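Local coordinates for protein LipS lipolytic enzyme (Unidentified, PDB 4FBL) that probably hydrolyses ester bonds of lipids, as a thermostable lipase of the alpha/beta-hydrolase fold, at residues H58-S63 and P176-D181; I52-S57 and A276-H281; Q140-F145 and L214-C219; R68-G73 and V260-N265; P160-L165 and P198-L203. One frame throughout, in Å; residues are numbered along the deposited sequence.

Contact 1 (H58-S63 and P176-D181). With SPD (spermidine), chain I.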
# COMPACT_ATOMS: atom_id res chain seq x y z
N HIS C 58 -13.79 2.38 13.79
CA HIS C 58 -12.84 1.50 14.50
C HIS C 58 -11.71 0.96 13.53
O HIS C 58 -11.66 1.33 12.35
CB HIS C 58 -13.60 0.33 15.19
CG HIS C 58 -14.21 -0.67 14.23
ND1 HIS C 58 -13.45 -1.62 13.59
CD2 HIS C 58 -15.47 -0.84 13.76
CE1 HIS C 58 -14.23 -2.36 12.79
NE2 HIS C 58 -15.45 -1.88 12.85
N GLY C 59 -10.82 0.09 14.03
CA GLY C 59 -9.69 -0.36 13.21
C GLY C 59 -9.71 -1.86 12.92
O GLY C 59 -10.74 -2.53 13.13
N PHE C 60 -8.57 -2.33 12.38
CA PHE C 60 -8.39 -3.68 11.75
C PHE C 60 -8.41 -4.74 12.86
O PHE C 60 -7.62 -4.65 13.77
CB PHE C 60 -6.98 -3.61 11.12
CG PHE C 60 -6.57 -4.82 10.38
CD1 PHE C 60 -7.05 -5.06 9.08
CD2 PHE C 60 -5.58 -5.66 10.94
CE1 PHE C 60 -6.56 -6.18 8.32
CE2 PHE C 60 -5.11 -6.82 10.24
CZ PHE C 60 -5.60 -7.09 8.95
N THR C 61 -9.24 -5.76 12.70
CA THR C 61 -9.62 -6.82 13.67
C THR C 61 -10.37 -6.31 14.90
O THR C 61 -10.78 -7.11 15.75
CB THR C 61 -8.47 -7.72 14.29
OG1 THR C 61 -7.78 -6.95 15.25
CG2 THR C 61 -7.57 -8.36 13.22
N GLY C 62 -10.66 -5.01 14.94
CA GLY C 62 -11.45 -4.48 16.06
C GLY C 62 -12.90 -4.39 15.72
O GLY C 62 -13.43 -5.09 14.86
N SER C 63 -13.62 -3.56 16.49
CA SER C 63 -15.08 -3.48 16.30
C SER C 63 -15.57 -2.16 16.95
O SER C 63 -14.78 -1.52 17.63
CB SER C 63 -15.82 -4.63 17.03
OG SER C 63 -15.83 -4.34 18.46
N PRO C 176 -1.79 -15.15 15.96
CA PRO C 176 -2.07 -14.38 17.18
C PRO C 176 -2.55 -12.93 16.98
O PRO C 176 -2.08 -12.18 16.08
CB PRO C 176 -0.71 -14.41 17.86
CG PRO C 176 -0.29 -15.99 17.60
CD PRO C 176 -1.07 -16.40 16.32
N GLY C 177 -3.48 -12.53 17.86
CA GLY C 177 -4.23 -11.26 17.66
C GLY C 177 -3.41 -10.02 17.99
O GLY C 177 -2.32 -10.14 18.58
N ILE C 178 -3.91 -8.84 17.60
CA ILE C 178 -3.20 -7.60 17.90
C ILE C 178 -3.87 -6.83 19.10
O ILE C 178 -3.19 -6.02 19.78
CB ILE C 178 -2.85 -6.70 16.61
CG1 ILE C 178 -4.10 -6.34 15.76
CG2 ILE C 178 -1.68 -7.36 15.75
CD1 ILE C 178 -3.93 -5.09 14.85
N GLY C 179 -5.16 -7.16 19.36
CA GLY C 179 -6.02 -6.58 20.43
C GLY C 179 -5.47 -6.35 21.85
O GLY C 179 -4.63 -7.13 22.40
N SER C 180 -5.99 -5.26 22.44
CA SER C 180 -5.62 -4.79 23.80
C SER C 180 -4.11 -4.52 24.11
O SER C 180 -3.52 -5.17 24.95
CB SER C 180 -6.25 -5.72 24.83
OG SER C 180 -7.49 -6.29 24.38
N ASP C 181 -3.47 -3.59 23.39
CA ASP C 181 -2.27 -2.94 23.88
C ASP C 181 -2.84 -1.68 24.64
O ASP C 181 -3.11 -0.64 24.00
CB ASP C 181 -1.34 -2.50 22.71
CG ASP C 181 -0.21 -1.61 23.18
OD1 ASP C 181 0.32 -1.92 24.26
OD2 ASP C 181 0.18 -0.59 22.54
N1 SPD I . -3.40 -3.05 20.84
C2 SPD I . -4.52 -3.63 20.21
C3 SPD I . -4.99 -2.75 18.99
C4 SPD I . -6.47 -2.95 18.75
C5 SPD I . -6.76 -4.09 17.77
N6 SPD I . -7.91 -3.66 16.98
C7 SPD I . -8.50 -2.37 17.21
C8 SPD I . -7.74 -1.19 16.58
C9 SPD I . -6.36 -1.50 15.97
N10 SPD I . -5.40 -0.54 16.47
O HOH W 1 -6.70 -8.53 17.07

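Contact 2 (I52-S57 and A276-H281)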
# COMPACT_ATOMS: atom_id res chain seq x y z
N ILE C 52 -25.16 18.84 12.90
CA ILE C 52 -23.69 18.56 12.84
C ILE C 52 -23.46 17.06 13.13
O ILE C 52 -23.98 16.56 14.11
CB ILE C 52 -22.96 19.42 13.83
CG1 ILE C 52 -23.12 20.93 13.42
CG2 ILE C 52 -21.37 19.08 13.81
CD1 ILE C 52 -22.70 21.86 14.60
N GLY C 53 -22.73 16.36 12.26
CA GLY C 53 -22.58 14.89 12.45
C GLY C 53 -21.12 14.40 12.54
O GLY C 53 -20.21 15.08 12.05
N VAL C 54 -20.90 13.26 13.18
CA VAL C 54 -19.53 12.72 13.40
C VAL C 54 -19.53 11.28 12.91
O VAL C 54 -20.38 10.47 13.39
CB VAL C 54 -19.08 12.72 14.90
CG1 VAL C 54 -17.56 12.40 15.05
CG2 VAL C 54 -19.41 14.08 15.58
N LEU C 55 -18.55 10.94 12.06
CA LEU C 55 -18.37 9.59 11.58
C LEU C 55 -17.25 9.04 12.44
O LEU C 55 -16.21 9.69 12.55
CB LEU C 55 -17.94 9.67 10.09
CG LEU C 55 -18.25 8.40 9.25
CD1 LEU C 55 -17.96 8.70 7.76
CD2 LEU C 55 -17.39 7.20 9.66
N VAL C 56 -17.47 7.88 13.09
CA VAL C 56 -16.51 7.29 14.00
C VAL C 56 -16.08 5.93 13.54
O VAL C 56 -16.92 5.05 13.45
CB VAL C 56 -17.09 7.15 15.45
CG1 VAL C 56 -15.97 6.70 16.39
CG2 VAL C 56 -17.72 8.50 15.90
N SER C 57 -14.77 5.74 13.25
CA SER C 57 -14.38 4.47 12.62
C SER C 57 -13.46 3.63 13.52
O SER C 57 -12.42 4.13 13.96
CB SER C 57 -13.58 4.77 11.31
OG SER C 57 -13.24 3.49 10.76
N ALA C 276 -14.48 19.67 22.16
CA ALA C 276 -14.03 21.08 22.07
C ALA C 276 -13.68 21.50 20.59
O ALA C 276 -14.00 22.62 20.07
CB ALA C 276 -12.85 21.29 23.03
N PHE C 277 -13.00 20.58 19.93
CA PHE C 277 -12.56 20.75 18.57
C PHE C 277 -13.75 20.86 17.60
O PHE C 277 -13.79 21.72 16.70
CB PHE C 277 -11.71 19.52 18.21
CG PHE C 277 -11.24 19.50 16.72
CD1 PHE C 277 -10.22 20.35 16.27
CD2 PHE C 277 -11.86 18.66 15.81
CE1 PHE C 277 -9.82 20.30 14.89
CE2 PHE C 277 -11.49 18.64 14.43
CZ PHE C 277 -10.48 19.40 13.99
N ILE C 278 -14.71 19.96 17.74
CA ILE C 278 -15.95 20.07 17.01
C ILE C 278 -16.70 21.39 17.21
O ILE C 278 -17.12 21.99 16.17
CB ILE C 278 -16.95 18.92 17.37
CG1 ILE C 278 -16.41 17.58 16.82
CG2 ILE C 278 -18.35 19.15 16.79
CD1 ILE C 278 -17.08 16.27 17.53
N ARG C 279 -16.92 21.81 18.47
CA ARG C 279 -17.61 23.13 18.75
C ARG C 279 -16.89 24.33 18.16
O ARG C 279 -17.47 25.41 17.94
CB ARG C 279 -17.51 23.47 20.26
CG ARG C 279 -18.38 22.81 21.18
CD ARG C 279 -18.46 23.68 22.53
NE ARG C 279 -17.19 23.75 23.31
CZ ARG C 279 -16.64 22.70 23.96
NH1 ARG C 279 -17.17 21.44 23.95
NH2 ARG C 279 -15.52 22.93 24.61
N LYS C 280 -15.57 24.20 18.06
CA LYS C 280 -14.79 25.34 17.62
C LYS C 280 -14.49 25.33 16.15
O LYS C 280 -13.81 26.20 15.68
CB LYS C 280 -13.52 25.55 18.42
CG LYS C 280 -13.73 26.71 19.40
CD LYS C 280 -12.98 26.59 20.69
CE LYS C 280 -13.07 25.21 21.24
NZ LYS C 280 -12.13 25.14 22.42
N HIS C 281 -14.99 24.36 15.40
CA HIS C 281 -14.72 24.38 13.93
C HIS C 281 -15.93 24.24 13.10
O HIS C 281 -17.04 24.15 13.63
CB HIS C 281 -13.66 23.32 13.58
CG HIS C 281 -12.34 23.63 14.19
ND1 HIS C 281 -12.04 23.30 15.50
CD2 HIS C 281 -11.30 24.38 13.74
CE1 HIS C 281 -10.83 23.77 15.80
NE2 HIS C 281 -10.35 24.40 14.75

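Contact 3 (Q140-F145 and L214-C219)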
# COMPACT_ATOMS: atom_id res chain seq x y z
N GLN C 140 -9.58 12.37 0.07
CA GLN C 140 -10.36 11.85 -1.05
C GLN C 140 -11.49 12.81 -1.39
O GLN C 140 -11.82 12.98 -2.61
CB GLN C 140 -10.97 10.50 -0.74
CG GLN C 140 -11.86 9.95 -1.81
CD GLN C 140 -11.05 9.59 -3.13
OE1 GLN C 140 -10.42 8.57 -3.21
NE2 GLN C 140 -11.09 10.45 -4.13
N PHE C 141 -12.05 13.46 -0.34
CA PHE C 141 -13.22 14.41 -0.48
C PHE C 141 -12.81 15.67 0.27
O PHE C 141 -13.24 15.89 1.41
CB PHE C 141 -14.42 13.83 0.19
CG PHE C 141 -14.80 12.45 -0.35
CD1 PHE C 141 -15.49 12.31 -1.59
CD2 PHE C 141 -14.43 11.29 0.36
CE1 PHE C 141 -15.82 10.99 -2.08
CE2 PHE C 141 -14.78 9.99 -0.08
CZ PHE C 141 -15.47 9.83 -1.31
N PRO C 142 -11.93 16.45 -0.32
CA PRO C 142 -11.26 17.48 0.43
C PRO C 142 -12.12 18.64 0.94
O PRO C 142 -11.67 19.36 1.76
CB PRO C 142 -10.23 18.05 -0.60
CG PRO C 142 -10.21 17.14 -1.73
CD PRO C 142 -11.55 16.48 -1.74
N GLU C 143 -13.34 18.81 0.45
CA GLU C 143 -14.16 19.92 0.90
C GLU C 143 -15.24 19.38 1.80
O GLU C 143 -16.12 20.15 2.21
CB GLU C 143 -14.95 20.55 -0.28
CG GLU C 143 -14.17 20.74 -1.51
CD GLU C 143 -13.59 22.11 -1.58
OE1 GLU C 143 -12.91 22.56 -0.63
OE2 GLU C 143 -13.81 22.76 -2.60
N ARG C 144 -15.25 18.08 2.08
CA ARG C 144 -16.45 17.57 2.61
C ARG C 144 -16.50 17.71 4.15
O ARG C 144 -17.57 17.84 4.75
CB ARG C 144 -16.55 16.16 2.22
CG ARG C 144 -17.97 15.74 2.48
CD ARG C 144 -18.19 14.52 1.62
NE ARG C 144 -18.65 14.72 0.25
CZ ARG C 144 -19.14 13.73 -0.52
NH1 ARG C 144 -19.22 12.47 -0.05
NH2 ARG C 144 -19.55 14.01 -1.75
N PHE C 145 -15.33 17.65 4.79
CA PHE C 145 -15.28 17.59 6.26
C PHE C 145 -14.96 18.95 6.83
O PHE C 145 -14.11 19.66 6.31
CB PHE C 145 -14.25 16.53 6.72
CG PHE C 145 -14.72 15.12 6.43
CD1 PHE C 145 -15.59 14.48 7.32
CD2 PHE C 145 -14.39 14.50 5.24
CE1 PHE C 145 -16.13 13.18 7.04
CE2 PHE C 145 -14.88 13.18 4.98
CZ PHE C 145 -15.72 12.55 5.90
N LEU C 214 -2.05 12.80 1.88
CA LEU C 214 -1.85 13.79 2.87
C LEU C 214 -1.85 15.27 2.37
O LEU C 214 -2.50 16.09 2.98
CB LEU C 214 -0.58 13.49 3.66
CG LEU C 214 -0.65 12.43 4.79
CD1 LEU C 214 0.77 11.98 5.31
CD2 LEU C 214 -1.47 12.91 5.96
N PRO C 215 -1.10 15.62 1.28
CA PRO C 215 -1.02 17.03 0.79
C PRO C 215 -2.44 17.55 0.43
O PRO C 215 -2.74 18.72 0.53
CB PRO C 215 -0.16 16.88 -0.51
CG PRO C 215 0.82 15.73 -0.07
CD PRO C 215 -0.21 14.73 0.50
N ARG C 216 -3.33 16.67 0.07
CA ARG C 216 -4.71 17.05 -0.22
C ARG C 216 -5.63 17.29 0.96
O ARG C 216 -6.73 17.86 0.78
CB ARG C 216 -5.35 15.97 -1.01
CG ARG C 216 -5.11 16.00 -2.50
CD ARG C 216 -5.76 14.72 -2.91
NE ARG C 216 -6.30 14.78 -4.24
CZ ARG C 216 -7.57 14.69 -4.61
NH1 ARG C 216 -8.60 14.54 -3.79
NH2 ARG C 216 -7.76 14.73 -5.92
N VAL C 217 -5.22 16.88 2.15
CA VAL C 217 -6.06 17.12 3.35
C VAL C 217 -5.92 18.59 3.74
O VAL C 217 -4.80 19.01 3.96
CB VAL C 217 -5.61 16.30 4.58
CG1 VAL C 217 -6.46 16.68 5.78
CG2 VAL C 217 -5.72 14.79 4.28
N LYS C 218 -7.03 19.33 3.78
CA LYS C 218 -7.03 20.78 3.99
C LYS C 218 -7.87 21.14 5.21
O LYS C 218 -7.74 22.23 5.68
CB LYS C 218 -7.69 21.56 2.78
CG LYS C 218 -6.84 21.71 1.46
CD LYS C 218 -5.67 22.83 1.51
CE LYS C 218 -4.73 22.85 0.24
NZ LYS C 218 -4.29 21.43 -0.14
N CYS C 219 -8.81 20.31 5.65
CA CYS C 219 -9.63 20.72 6.79
C CYS C 219 -8.82 20.80 8.09
O CYS C 219 -7.77 20.19 8.19
CB CYS C 219 -10.83 19.78 6.99
SG CYS C 219 -10.33 18.01 7.33
O HOH W 2 -9.68 18.11 3.71

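Contact 4 (R68-G73 and V260-N265). With SPD (spermidine), chain I.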
# COMPACT_ATOMS: atom_id res chain seq x y z
N ARG C 68 -16.96 2.89 21.43
CA ARG C 68 -18.28 3.15 22.04
C ARG C 68 -18.31 4.32 23.06
O ARG C 68 -19.16 5.22 22.97
CB ARG C 68 -18.83 1.84 22.65
CG ARG C 68 -20.38 1.84 22.78
CD ARG C 68 -21.00 0.42 23.05
NE ARG C 68 -21.48 -0.13 21.76
CZ ARG C 68 -22.41 0.46 20.98
NH1 ARG C 68 -22.96 1.62 21.36
NH2 ARG C 68 -22.82 -0.10 19.84
N PHE C 69 -17.36 4.36 23.97
CA PHE C 69 -17.19 5.48 24.91
C PHE C 69 -17.16 6.86 24.19
O PHE C 69 -17.77 7.86 24.68
CB PHE C 69 -15.98 5.31 25.84
CG PHE C 69 -15.74 6.50 26.78
CD1 PHE C 69 -16.39 6.58 28.04
CD2 PHE C 69 -14.86 7.53 26.43
CE1 PHE C 69 -16.18 7.73 28.92
CE2 PHE C 69 -14.66 8.65 27.26
CZ PHE C 69 -15.32 8.74 28.55
N LEU C 70 -16.47 6.94 23.04
CA LEU C 70 -16.32 8.18 22.37
C LEU C 70 -17.58 8.53 21.67
O LEU C 70 -18.01 9.69 21.68
CB LEU C 70 -15.18 8.04 21.34
CG LEU C 70 -14.45 9.23 20.81
CD1 LEU C 70 -14.11 10.21 21.93
CD2 LEU C 70 -13.13 8.74 20.09
N ALA C 71 -18.14 7.52 21.01
CA ALA C 71 -19.29 7.69 20.19
C ALA C 71 -20.47 8.11 21.05
O ALA C 71 -21.26 8.95 20.61
CB ALA C 71 -19.65 6.37 19.51
N GLU C 72 -20.67 7.44 22.19
CA GLU C 72 -21.78 7.81 23.11
C GLU C 72 -21.61 9.24 23.61
O GLU C 72 -22.59 9.97 23.69
CB GLU C 72 -21.75 7.01 24.41
CG GLU C 72 -21.50 5.58 24.30
CD GLU C 72 -22.77 4.81 24.28
OE1 GLU C 72 -23.69 5.31 23.58
OE2 GLU C 72 -22.81 3.71 24.91
N GLY C 73 -20.39 9.59 24.04
CA GLY C 73 -20.08 10.97 24.31
C GLY C 73 -20.55 11.99 23.27
O GLY C 73 -21.16 12.97 23.66
N VAL C 260 -4.65 1.36 22.30
CA VAL C 260 -6.10 1.43 22.25
C VAL C 260 -6.54 2.55 23.20
O VAL C 260 -7.29 2.31 24.22
CB VAL C 260 -6.77 0.10 22.58
CG1 VAL C 260 -8.29 0.10 22.26
CG2 VAL C 260 -6.13 -1.04 21.78
N ALA C 261 -6.12 3.78 22.82
CA ALA C 261 -6.20 4.91 23.67
C ALA C 261 -7.68 5.30 23.99
O ALA C 261 -7.93 5.90 25.06
CB ALA C 261 -5.40 6.06 23.07
N THR C 262 -8.62 4.90 23.12
CA THR C 262 -10.04 5.29 23.20
C THR C 262 -10.71 4.49 24.39
O THR C 262 -11.89 4.71 24.74
CB THR C 262 -10.78 4.94 21.92
OG1 THR C 262 -10.57 3.55 21.62
CG2 THR C 262 -10.26 5.80 20.75
N LEU C 263 -9.96 3.52 24.93
CA LEU C 263 -10.38 2.67 26.06
C LEU C 263 -9.54 2.91 27.25
O LEU C 263 -9.86 2.41 28.32
CB LEU C 263 -10.28 1.20 25.66
CG LEU C 263 -11.49 0.34 25.24
CD1 LEU C 263 -12.78 1.07 24.75
CD2 LEU C 263 -11.15 -0.88 24.41
N ASP C 264 -8.48 3.69 27.11
CA ASP C 264 -7.33 3.72 28.06
C ASP C 264 -7.37 4.93 29.07
O ASP C 264 -8.30 5.72 29.06
CB ASP C 264 -6.03 3.80 27.24
CG ASP C 264 -4.84 3.13 27.92
OD1 ASP C 264 -4.81 3.04 29.18
OD2 ASP C 264 -3.89 2.72 27.21
N ASN C 265 -6.31 5.14 29.83
CA ASN C 265 -6.37 6.20 30.86
C ASN C 265 -6.70 7.52 30.22
O ASN C 265 -7.23 8.40 30.89
CB ASN C 265 -5.03 6.41 31.59
CG ASN C 265 -4.63 5.22 32.41
OD1 ASN C 265 -5.42 4.69 33.19
ND2 ASN C 265 -3.41 4.76 32.19
N1 SPD I . -3.40 -3.05 20.84
C2 SPD I . -4.52 -3.63 20.21
C3 SPD I . -4.99 -2.75 18.99
C4 SPD I . -6.47 -2.95 18.75
C5 SPD I . -6.76 -4.09 17.77
N6 SPD I . -7.91 -3.66 16.98
C7 SPD I . -8.50 -2.37 17.21
C8 SPD I . -7.74 -1.19 16.58
C9 SPD I . -6.36 -1.50 15.97
N10 SPD I . -5.40 -0.54 16.47
O HOH W 3 -14.13 4.61 23.18

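Contact 5 (P160-L165 and P198-L203)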
# COMPACT_ATOMS: atom_id res chain seq x y z
N PRO C 160 8.64 -5.35 8.82
CA PRO C 160 9.00 -6.37 7.80
C PRO C 160 8.27 -7.68 7.98
O PRO C 160 7.83 -8.28 7.00
CB PRO C 160 10.52 -6.53 7.99
CG PRO C 160 11.01 -5.05 8.45
CD PRO C 160 9.82 -4.65 9.42
N ASP C 161 8.04 -8.11 9.23
CA ASP C 161 7.35 -9.38 9.47
C ASP C 161 5.91 -9.29 8.95
O ASP C 161 5.38 -10.24 8.40
CB ASP C 161 7.26 -9.63 11.00
CG ASP C 161 8.59 -10.14 11.63
OD1 ASP C 161 9.65 -10.31 10.96
OD2 ASP C 161 8.55 -10.35 12.87
N LEU C 162 5.25 -8.17 9.23
CA LEU C 162 3.86 -8.04 8.71
C LEU C 162 3.85 -8.07 7.16
O LEU C 162 3.08 -8.80 6.54
CB LEU C 162 3.31 -6.67 9.17
CG LEU C 162 1.85 -6.49 8.98
CD1 LEU C 162 1.04 -7.25 10.03
CD2 LEU C 162 1.69 -4.96 9.01
N ALA C 163 4.73 -7.25 6.57
CA ALA C 163 4.82 -7.10 5.09
C ALA C 163 5.09 -8.50 4.47
O ALA C 163 4.57 -8.84 3.40
CB ALA C 163 5.90 -6.07 4.78
N ALA C 164 5.84 -9.37 5.19
CA ALA C 164 6.10 -10.75 4.68
C ALA C 164 4.95 -11.69 4.77
O ALA C 164 5.01 -12.80 4.20
CB ALA C 164 7.38 -11.42 5.38
N LEU C 165 3.88 -11.27 5.47
CA LEU C 165 2.62 -12.02 5.44
C LEU C 165 1.66 -11.55 4.34
O LEU C 165 0.70 -12.28 3.98
CB LEU C 165 1.94 -11.94 6.81
CG LEU C 165 2.81 -12.62 7.92
CD1 LEU C 165 2.50 -12.05 9.35
CD2 LEU C 165 2.70 -14.15 7.82
N PRO C 198 -4.92 -13.29 5.21
CA PRO C 198 -5.21 -12.65 3.93
C PRO C 198 -5.66 -11.19 4.01
O PRO C 198 -5.72 -10.57 2.96
CB PRO C 198 -6.36 -13.48 3.35
CG PRO C 198 -6.17 -14.84 4.01
CD PRO C 198 -5.74 -14.50 5.40
N ALA C 199 -6.07 -10.70 5.20
CA ALA C 199 -6.71 -9.38 5.28
C ALA C 199 -5.55 -8.44 5.41
O ALA C 199 -5.73 -7.28 5.22
CB ALA C 199 -7.70 -9.25 6.47
N ILE C 200 -4.36 -8.94 5.79
CA ILE C 200 -3.18 -8.02 6.03
C ILE C 200 -2.77 -7.06 4.86
O ILE C 200 -2.40 -5.87 5.07
CB ILE C 200 -1.90 -8.82 6.49
CG1 ILE C 200 -2.19 -9.55 7.88
CG2 ILE C 200 -0.64 -7.93 6.44
CD1 ILE C 200 -1.03 -10.46 8.44
N LYS C 201 -2.89 -7.57 3.64
CA LYS C 201 -2.51 -6.75 2.46
C LYS C 201 -3.38 -5.42 2.39
O LYS C 201 -2.86 -4.32 2.13
CB LYS C 201 -2.60 -7.60 1.19
CG LYS C 201 -3.97 -7.93 0.72
CD LYS C 201 -4.05 -8.83 -0.54
CE LYS C 201 -3.54 -10.26 -0.27
NZ LYS C 201 -4.52 -11.13 0.50
N HIS C 202 -4.66 -5.56 2.75
CA HIS C 202 -5.61 -4.42 2.82
C HIS C 202 -5.31 -3.42 3.88
O HIS C 202 -5.55 -2.22 3.66
CB HIS C 202 -6.98 -5.05 2.96
CG HIS C 202 -7.27 -5.90 1.76
ND1 HIS C 202 -7.48 -7.27 1.80
CD2 HIS C 202 -7.37 -5.53 0.46
CE1 HIS C 202 -7.67 -7.72 0.57
NE2 HIS C 202 -7.64 -6.67 -0.26
N LEU C 203 -4.82 -3.85 5.05
CA LEU C 203 -4.38 -2.88 6.01
C LEU C 203 -3.29 -2.01 5.46
O LEU C 203 -3.26 -0.76 5.66
CB LEU C 203 -3.89 -3.56 7.30
CG LEU C 203 -3.15 -2.75 8.39
CD1 LEU C 203 -3.92 -1.65 9.05
CD2 LEU C 203 -2.55 -3.65 9.56

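Contact 1 (H58-S63 and P176-D181)
Ile-178 lays its CG1-CD1 arm against Thr-61 and the rim of the Phe-60 ring: CG1 lies 3.8 Å from Thr-61 OG1, while CD1 sits near the plane of the Phe-60 ring at its edge, 4.3 Å from CD2. The arm stands between the backbone N and carbonyl carbon of Ile-178 (chi1 56°), which points it at the 58-63 loop. Thr-61 OG1 is held twice. It donates to Phe-60 O at 2.7 Å, on a lone pair in the carbonyl plane, and it accepts from water 1, which in turn takes the N-H of Ile-178 at 2.9 Å. Replacing Thr-61 by an alanine would probably leave water 1 without the acceptor it donates to, break the bridge to Ile-178 N and take from Phe-60 O its hydroxyl partner. Behind this, Gly-59 O closes a type II turn by accepting from Gly-62 N and also receives His-58 ND1 on a lone pair. Spermidine lies along the same loop, its N6 making a weak bond to Phe-60 O at 3.4 Å. The contact is thus a wall of the spermidine pocket: greasy on the Ile-178 side, with carbonyl and hydroxyl oxygens that would suit a cationic amine.

Contact 2 (I52-S57 and A276-H281)
Ile-278 reaches from the C-terminal helix to the start of strand 52-57 with both of its branches. CD1, at the end of the longer one, meets Val-54 CG2 at 3.7 Å, and the short CG2 branch meets Ile-52 CG2 at 4.2 Å. The two branches part because CG1 of Ile-278 lies anti to its carbonyl carbon (chi1 -69°) while CG2 lies anti to the backbone N, and the Val-54 and Ile-278 side chains cross at a slant. Only methyl groups take part, so the joint rests on shape and burial. Ile-52 and Val-54, two apart on the strand, both direct CB at the helix, whereas the intervening Gly-53 has no side chain. Further out, Phe-74 of helix 68-76 touches both Val-54 and Ile-278, and Tyr-79 and Phe-123 each touch both Ile-52 and Ile-278, extending the apolar cluster round the pair. The end of the helix is fastened from within the chain: His-281 ND1 donates to Phe-277 O at 2.6 Å, nearly straight at 161°, on a lone pair in the carbonyl plane. The imidazole also lies with one face toward Phe-277 CE1. Strand 52-57 pairs with strands 80-83 and 121-127, and through Ile-278 the last helix of the chain packs against this central, mostly parallel sheet, the layered arrangement of an alpha/beta hydrolase.

Contact 3 (Q140-F145 and L214-C219)
Pro-142 and Arg-216 meet where two helix-to-strand loops of the alpha/beta-hydrolase fold run side by side, one leading into strand 147-151 and the other into strand 221-226. The closer-packed end lies by the strands. There Cys-219 pushes CB to 3.4 Å from Phe-145 O, and its SG, set between the backbone N and carbonyl carbon (chi1 60°), rests 4.2 Å from Phe-145 CB. Both residues are buried: the Phe-145 ring turns away to Ala-137 and Met-112, and Cys-219 also leans on Ala-138. Toward the surface the contact is looser. The Arg-216 chain, extended from CG to NE, slants across the proline ring, bringing NH1 to 3.7 Å from Pro-142 CG. Gln-140 O lies near the guanidinium plane, at its edge, but NH1 donates to Gly-139 O, the preceding carbonyl at the end of helix 129-140. That helix end probably suits the positive group, since carbonyls point outward there. The second subunit covers part of this side: its Ala-164 packs on Arg-216 and offers its O to Gln-140 NE2. Lys-218 is exposed, its NZ curling back to Pro-215 O in a weak bond. Between the tight and loose ends the backbones are stitched by water 2, which donates to Pro-142 O at 3.1 Å and accepts from Lys-218 N at 2.9 Å.

Contact 4 (R68-G73 and V260-N265)
Leu-70 and Thr-262 make the apolar part of this contact, Leu-70 CD2 meeting Thr-262 CG2 at 4.2 Å with the two side chains crossed at about a right angle. In Leu-70 the CG lies opposite the backbone N (chi1 -158°), which brings CD2 toward the 260-265 loop. Ile-151 touches both residues, and Ile-270 and Leu-271 also touch Leu-70. Beside this pair, Phe-69 brings CB to 4.3 Å from Thr-262 O; its side chain touches Leu-271, and the ring forms a cation-pi pair with Lys-267.

The polar links use Thr-262 from two ends. Its carbonyl accepts from water 3 at 2.7 Å, and that water takes a weak bond from Leu-70 N at 3.3 Å. Its hydroxyl bonds to Ser-66 O, just before helix 68-76. Within the loop, Leu-263 N bonds Val-260 O and Asp-264 N bonds Ala-261 O.

At the ligand, Val-260 turns CG2 to spermidine, 3.4 Å from its C2. Val-260 directly follows His-259, which appears to belong to a Ser-His-Asp triad with Ser-128 and Asp-229. The contact therefore ties the probable catalytic histidine loop of an alpha/beta hydrolase to the first helix after strand 52-57.

Contact 5 (P160-L165 and P198-L203)
Ile-200 is the knob of this contact, set between Leu-162 and Leu-165, which lie one turn apart on helix 160-166. Its two branches fill different parts of the hollow. CG2 nestles against Leu-162, 3.8 Å from CG, and comes equally near Leu-162 O. CD1, at the end of the longer arm, reaches the other wall, 3.7 Å from Leu-165 CB and 4.0 Å from Leu-165 CD1. CD1 of Leu-162 bridges the two branches, at 4.0 Å from Ile-200 CG2 and 4.1 Å from Ile-200 CD1. With CG2 turned opposite the backbone N and the longer arm opposite the carbonyl carbon (chi1 -63°), the branches spread over both leucines, whose side chains run obliquely to the isoleucine. One turn further along helix 200-213, Leu-203 CD2 lies 4.5 Å from Leu-162 CD2, a lighter touch. With an alanine here in place of Ile-200, the space between the two leucines would probably be left unfilled and their branches free to turn, since both methyl-bearing arms would be gone.

Near the start of helix 200-213, Lys-201 NZ folds back to Pro-198 O, on a lone pair in the carbonyl plane. Met-157 also packs on Leu-162, and Phe-60 on Ala-199. The outer face of helix 160-166 meets the second subunit, where Arg-216 packs on Pro-160 and Ala-164, and Met-212 on Ala-163. The short helix is thus wedged between helix 200-213, which follows the two-stranded antiparallel sheet of 174-176 and 194-196, and the dimer partner.

How the contacts relate
Contact 2 closes the longest loop of chain, from strand 52-57 to the last helix, and encloses the rest. Within it contact 5 is nested inside contact 3 and contact 3 inside contact 4, while contact 1 crosses all three. Contacts 1 and 4, centres 14 Å apart, line the spermidine pocket and touch where Asp-181 O probably accepts from Val-260 N. Contact 5, also 14 Å from contact 1, stands behind Phe-60, with Leu-203 about 7 Å from spermidine. Contacts 2 and 3, centres 15 Å apart, lie on the opposite side of the chain's centre from contact 1. Contacts 3 and 5 meet across the dimer, Gln-140 and Arg-216 of one subunit against Ala-164 of the other.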